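Local structure of periplasmic binding protein (Veillonella parvula, 4N01) at residues E95-P98 against P99-A102; R193-L196 against A197-N201. The protein probably binds a small solute in the periplasm and passes it to a membrane transporter for uptake. One frame throughout, in Å; residues are numbered along the deposited sequence. Where two conformers were deposited one is given.

Contact 1: residues E95-P98 against P99-A102; sequences EIYP and PLQA
The ring of Tyr-97 receives Pro-99 over one face and Leu-100 near its edge. Pro-99 CD forms a CH-pi contact, 4.0 Å from the centroid of the Tyr-97 ring and displaced toward its CD2 side, while Leu-100 CD1 lies near the ring plane and meets Tyr-97 CB. Both form where two overlapping type I turns, 97-100 and 98-101, lead from the loop after strand 86-90 into helix 101-104. In the first turn Leu-100 N donates to Tyr-97 O at 2.7 Å; in the second, Gln-101 N reaches Pro-98 O at 3.3 Å, nearly straight (168°) but from above the carbonyl plane. The two proline rings lie side by side, with Pro-98 CB a tight 3.5 Å from Pro-99 CD. Partners lie beyond the turns too: Tyr-97 N donates to Glu-75 OE2, which ties the loop to helix 71-79, and Gln-101 NE2 donates to Asp-105 OD1. Gln-101 CG lies opposite its backbone N (chi1 -178°) and the chain then bends at chi2 (70°), which carries it across Ile-96 at about a right angle. Gln-101 OE1 lies 3.6 Å from Ile-96 CB and accepts, at 2.7 Å, from a water that accepts from Ile-96 N.

Contact 2: residues R193-L196 against A197-N201; sequences RKTL and AAIQN
Backbone bonds join Arg-193 through Leu-196 to Ala-197 through Gln-200, each carbonyl accepting from the amide four residues on. Ala-197 N lies 2.9 Å from Arg-193 O. Ala-198 N stands 3.1 Å from Lys-194 O, in the most bent bond of the four (147°). Carbon also packs against these carbonyls: Ile-199 CG1, set beside its own amide nitrogen (chi1 -60°), lies 3.4 Å from Thr-195 O, and Gln-200 CG sits 3.3 Å from Leu-196 O. The i to i+4 backbone bonds are those of an alpha-helix, here toward the C-terminal end of helix 182-203, whose Thr-195 and Ile-199 side chains face helix 320-332. Among side-chain pairs, Ile-199 CD1 comes to 4.2 Å from Thr-195 CG2. Gln-200 and Leu-196 meet obliquely, with Gln-200 CG 4.1 Å from Leu-196 CD1 and the amide OE1 approaching Leu-196 CG. With an alanine in place of Gln-200, Leu-196 CD1 would probably lose this neighbour and Leu-235 O the NE2 donor it now accepts from. One charge pairs beyond the segments: Arg-193 NH1 forms a salt bridge with Glu-166 OE2 on helix 165-178.

Overall arrangement
Contacts 1 and 2 are two local solutions, a pair of turns leading into a helix and the interior of a long helix. Their centres are 24 Å apart and their nearest atoms about 9 Å. Contact 1 follows a strand of the five-stranded parallel sheet, and its neighbours Ile-276, Val-318 and Arg-319 come from the part holding the four-stranded one, consistent with a position at the cleft between two lobes. Glycerol lies about 3 Å from the Tyr-97 side chain and about 5 Å from that of Thr-195 in contact 2, probably from the crystallisation liquor, though it may mark pockets. Helix 182-203 links the two sheets, consistent with the long connecting helix of class III periplasmic binding proteins.

Contact 1: residues E95-P98 against P99-A102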
ATOM      1  N   GLU A  95      -7.634  -8.199   6.900  0.50 20.92           N
ATOM      2  CA  GLU A  95      -6.897  -9.342   7.448  0.50 22.31           C
ATOM      3  C   GLU A  95      -5.396  -9.141   7.282  0.50 21.83           C
ATOM      4  O   GLU A  95      -4.928  -8.746   6.211  0.50 18.09           O
ATOM      5  CB  GLU A  95      -7.312 -10.654   6.764  0.50 23.82           C
ATOM      6  CG  GLU A  95      -6.610 -11.901   7.324  0.50 30.75           C
ATOM      7  CD  GLU A  95      -6.764 -13.139   6.446  0.50 38.17           C
ATOM      8  OE1 GLU A  95      -6.883 -12.998   5.208  0.50 39.01           O
ATOM      9  OE2 GLU A  95      -6.756 -14.263   6.994  0.50 42.03           O
ATOM     10  N   ILE A  96      -4.649  -9.402   8.350  1.00 19.56           N
ATOM     11  CA  ILE A  96      -3.193  -9.278   8.316  1.00 18.32           C
ATOM     12  C   ILE A  96      -2.656 -10.290   7.307  1.00 19.50           C
ATOM     13  O   ILE A  96      -3.175 -11.400   7.208  1.00 20.32           O
ATOM     14  CB  ILE A  96      -2.601  -9.565   9.707  1.00 20.98           C
ATOM     15  CG1 ILE A  96      -3.165  -8.557  10.715  1.00 21.70           C
ATOM     16  CG2 ILE A  96      -1.069  -9.517   9.679  1.00 19.23           C
ATOM     17  CD1 ILE A  96      -2.933  -7.114  10.323  1.00 22.68           C
ATOM     18  N   TYR A  97      -1.660  -9.892   6.522  1.00 22.28           N
ATOM     19  CA  TYR A  97      -0.994 -10.795   5.583  1.00 17.40           C
ATOM     20  C   TYR A  97      -0.626 -12.081   6.335  1.00 20.06           C
ATOM     21  O   TYR A  97       0.086 -12.033   7.342  1.00 19.71           O
ATOM     22  CB  TYR A  97       0.259 -10.088   5.058  1.00 22.97           C
ATOM     23  CG  TYR A  97       0.867 -10.673   3.812  1.00 18.92           C
ATOM     24  CD1 TYR A  97       0.076 -11.017   2.720  1.00 21.79           C
ATOM     25  CD2 TYR A  97       2.244 -10.853   3.712  1.00 24.10           C
ATOM     26  CE1 TYR A  97       0.639 -11.545   1.566  1.00 30.59           C
ATOM     27  CE2 TYR A  97       2.813 -11.381   2.566  1.00 28.56           C
ATOM     28  CZ  TYR A  97       2.007 -11.722   1.499  1.00 32.76           C
ATOM     29  OH  TYR A  97       2.555 -12.245   0.352  1.00 45.51           O
ATOM     30  N   PRO A  98      -1.144 -13.229   5.877  1.00 18.67           N
ATOM     31  CA  PRO A  98      -1.081 -14.463   6.679  1.00 18.07           C
ATOM     32  C   PRO A  98       0.304 -14.866   7.212  1.00 19.81           C
ATOM     33  O   PRO A  98       0.368 -15.301   8.365  1.00 22.28           O
ATOM     34  CB  PRO A  98      -1.674 -15.518   5.738  1.00 25.40           C
ATOM     35  CG  PRO A  98      -2.671 -14.741   4.944  1.00 23.61           C
ATOM     36  CD  PRO A  98      -1.985 -13.409   4.679  1.00 18.72           C
ATOM     37  N   PRO A  99       1.389 -14.694   6.429  1.00 18.24           N
ATOM     38  CA  PRO A  99       2.691 -15.025   7.029  1.00 24.95           C
ATOM     39  C   PRO A  99       3.051 -14.176   8.254  1.00 22.82           C
ATOM     40  O   PRO A  99       3.952 -14.548   9.007  1.00 21.24           O
ATOM     41  CB  PRO A  99       3.683 -14.733   5.894  1.00 24.81           C
ATOM     42  CG  PRO A  99       2.883 -14.914   4.641  1.00 24.07           C
ATOM     43  CD  PRO A  99       1.509 -14.402   4.984  1.00 17.41           C
ATOM     44  N   LEU A 100       2.356 -13.061   8.462  1.00 15.40           N
ATOM     45  CA  LEU A 100       2.729 -12.118   9.524  1.00 14.61           C
ATOM     46  C   LEU A 100       1.759 -12.146  10.707  1.00 15.03           C
ATOM     47  O   LEU A 100       1.948 -11.423  11.683  1.00 18.32           O
ATOM     48  CB  LEU A 100       2.799 -10.691   8.963  1.00 13.98           C
ATOM     49  CG  LEU A 100       3.726 -10.470   7.760  1.00 16.61           C
ATOM     50  CD1 LEU A 100       3.657  -9.026   7.278  1.00 16.53           C
ATOM     51  CD2 LEU A 100       5.148 -10.849   8.134  1.00 19.19           C
ATOM     52  N   GLN A 101       0.731 -12.983  10.622  1.00 16.80           N
ATOM     53  CA  GLN A 101      -0.314 -13.031  11.650  1.00 20.21           C
ATOM     54  C   GLN A 101       0.224 -13.404  13.025  1.00 18.53           C
ATOM     55  O   GLN A 101      -0.121 -12.772  14.033  1.00 20.68           O
ATOM     56  CB  GLN A 101      -1.427 -14.009  11.255  1.00 21.05           C
ATOM     57  CG  GLN A 101      -2.583 -14.070  12.254  1.00 27.39           C
ATOM     58  CD  GLN A 101      -3.430 -12.806  12.250  1.00 25.79           C
ATOM     59  OE1 GLN A 101      -4.072 -12.475  11.245  1.00 27.28           O
ATOM     60  NE2 GLN A 101      -3.433 -12.088  13.374  1.00 26.49           N
ATOM     61  N   ALA A 102       1.067 -14.431  13.076  1.00 21.38           N
ATOM     62  CA  ALA A 102       1.629 -14.863  14.348  1.00 23.40           C
ATOM     63  C   ALA A 102       2.502 -13.788  14.994  1.00 23.45           C
ATOM     64  O   ALA A 102       2.485 -13.643  16.219  1.00 20.97           O
ATOM     65  CB  ALA A 102       2.402 -16.168  14.194  1.00 20.98           C
TER
HETATM   66  O   HOH W   1      -6.057 -10.802  10.593  1.00 23.55           O
HETATM   67  O   HOH W   2      -4.141 -13.414   8.765  1.00 24.82           O
HETATM   68  O   HOH W   3       1.576 -16.153  10.813  1.00 26.00           O

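Contact 2: residues R193-L196 against A197-N201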
ATOM      1  N   ARG A 193      13.079  -9.180  -5.804  1.00 15.13           N
ATOM      2  CA  ARG A 193      13.608  -8.929  -7.145  1.00 15.41           C
ATOM      3  C   ARG A 193      13.664 -10.207  -7.963  1.00 16.63           C
ATOM      4  O   ARG A 193      13.404 -10.195  -9.173  1.00 17.99           O
ATOM      5  CB  ARG A 193      15.021  -8.339  -7.094  1.00 16.74           C
ATOM      6  CG  ARG A 193      15.123  -6.944  -6.533  1.00 15.46           C
ATOM      7  CD  ARG A 193      16.472  -6.331  -6.861  1.00 20.95           C
ATOM      8  NE  ARG A 193      16.667  -5.106  -6.093  1.00 16.64           N
ATOM      9  CZ  ARG A 193      16.124  -3.938  -6.411  1.00 17.53           C
ATOM     10  NH1 ARG A 193      15.355  -3.837  -7.498  1.00 19.27           N
ATOM     11  NH2 ARG A 193      16.349  -2.876  -5.642  1.00 19.36           N
ATOM     12  N   LYS A 194      14.043 -11.301  -7.303  1.00 16.83           N
ATOM     13  CA  LYS A 194      14.182 -12.589  -7.960  1.00 17.91           C
ATOM     14  C   LYS A 194      12.825 -13.058  -8.456  1.00 15.94           C
ATOM     15  O   LYS A 194      12.688 -13.497  -9.604  1.00 17.17           O
ATOM     16  CB  LYS A 194      14.759 -13.614  -6.984  1.00 16.25           C
ATOM     17  CG  LYS A 194      15.201 -14.914  -7.618  1.00 22.64           C
ATOM     18  CD  LYS A 194      15.900 -15.780  -6.578  1.00 27.84           C
ATOM     19  CE  LYS A 194      16.421 -17.065  -7.190  1.00 40.58           C
ATOM     20  NZ  LYS A 194      15.310 -17.861  -7.761  1.00 42.90           N
ATOM     21  N   THR A 195      11.820 -12.958  -7.591  1.00 14.64           N
ATOM     22  CA  THR A 195      10.452 -13.315  -7.971  1.00 15.74           C
ATOM     23  C   THR A 195       9.914 -12.413  -9.088  1.00 18.56           C
ATOM     24  O   THR A 195       9.287 -12.903 -10.037  1.00 17.68           O
ATOM     25  CB  THR A 195       9.500 -13.269  -6.759  1.00 18.02           C
ATOM     26  OG1 THR A 195       9.906 -14.255  -5.808  1.00 18.83           O
ATOM     27  CG2 THR A 195       8.063 -13.548  -7.190  1.00 18.02           C
ATOM     28  N   LEU A 196      10.163 -11.107  -8.989  1.00 16.00           N
ATOM     29  CA  LEU A 196       9.682 -10.172 -10.005  1.00 17.24           C
ATOM     30  C   LEU A 196      10.293 -10.492 -11.362  1.00 19.40           C
ATOM     31  O   LEU A 196       9.611 -10.443 -12.389  1.00 16.35           O
ATOM     32  CB  LEU A 196       9.988  -8.717  -9.615  1.00 11.18           C
ATOM     33  CG  LEU A 196       9.570  -7.681 -10.671  1.00 14.06           C
ATOM     34  CD1 LEU A 196       8.061  -7.719 -10.871  1.00 15.70           C
ATOM     35  CD2 LEU A 196      10.034  -6.272 -10.290  1.00 17.28           C
ATOM     36  N   ALA A 197      11.574 -10.848 -11.366  1.00 17.12           N
ATOM     37  CA  ALA A 197      12.246 -11.203 -12.610  1.00 17.78           C
ATOM     38  C   ALA A 197      11.628 -12.463 -13.219  1.00 18.61           C
ATOM     39  O   ALA A 197      11.531 -12.589 -14.447  1.00 16.24           O
ATOM     40  CB  ALA A 197      13.721 -11.412 -12.366  1.00 22.93           C
ATOM     41  N   ALA A 198      11.219 -13.401 -12.371  1.00 15.83           N
ATOM     42  CA  ALA A 198      10.597 -14.626 -12.865  1.00 19.43           C
ATOM     43  C   ALA A 198       9.257 -14.320 -13.526  1.00 18.46           C
ATOM     44  O   ALA A 198       8.927 -14.883 -14.579  1.00 19.33           O
ATOM     45  CB  ALA A 198      10.425 -15.632 -11.744  1.00 18.51           C
ATOM     46  N   ILE A 199       8.486 -13.417 -12.928  1.00 19.11           N
ATOM     47  CA  ILE A 199       7.228 -12.997 -13.542  1.00 17.22           C
ATOM     48  C   ILE A 199       7.472 -12.311 -14.883  1.00 18.17           C
ATOM     49  O   ILE A 199       6.847 -12.643 -15.894  1.00 17.48           O
ATOM     50  CB  ILE A 199       6.460 -12.012 -12.645  1.00 14.44           C
ATOM     51  CG1 ILE A 199       6.128 -12.668 -11.301  1.00 16.76           C
ATOM     52  CG2 ILE A 199       5.180 -11.535 -13.345  1.00 16.56           C
ATOM     53  CD1 ILE A 199       5.819 -11.656 -10.222  1.00 19.13           C
ATOM     54  N   GLN A 200       8.387 -11.350 -14.897  1.00 13.50           N
ATOM     55  CA  GLN A 200       8.625 -10.564 -16.100  1.00 13.58           C
ATOM     56  C   GLN A 200       9.179 -11.405 -17.252  1.00 21.51           C
ATOM     57  O   GLN A 200       8.869 -11.149 -18.417  1.00 21.75           O
ATOM     58  CB  GLN A 200       9.527  -9.359 -15.771  1.00 14.06           C
ATOM     59  CG  GLN A 200       8.868  -8.371 -14.805  1.00 23.44           C
ATOM     60  CD  GLN A 200       9.667  -7.101 -14.624  1.00 27.61           C
ATOM     61  OE1 GLN A 200      10.878  -7.141 -14.408  1.00 26.58           O
ATOM     62  NE2 GLN A 200       8.992  -5.958 -14.725  1.00 21.19           N
ATOM     63  N   ASN A 201       9.982 -12.419 -16.933  1.00 22.41           N
ATOM     64  CA  ASN A 201      10.485 -13.327 -17.964  1.00 24.32           C
ATOM     65  C   ASN A 201       9.375 -14.098 -18.671  1.00 23.00           C
ATOM     66  O   ASN A 201       9.443 -14.318 -19.877  1.00 22.28           O
ATOM     67  CB  ASN A 201      11.538 -14.292 -17.396  1.00 22.06           C
ATOM     68  CG  ASN A 201      12.928 -13.685 -17.384  1.00 33.54           C
ATOM     69  OD1 ASN A 201      13.247 -12.830 -18.211  1.00 38.11           O
ATOM     70  ND2 ASN A 201      13.765 -14.121 -16.442  1.00 39.20           N
TER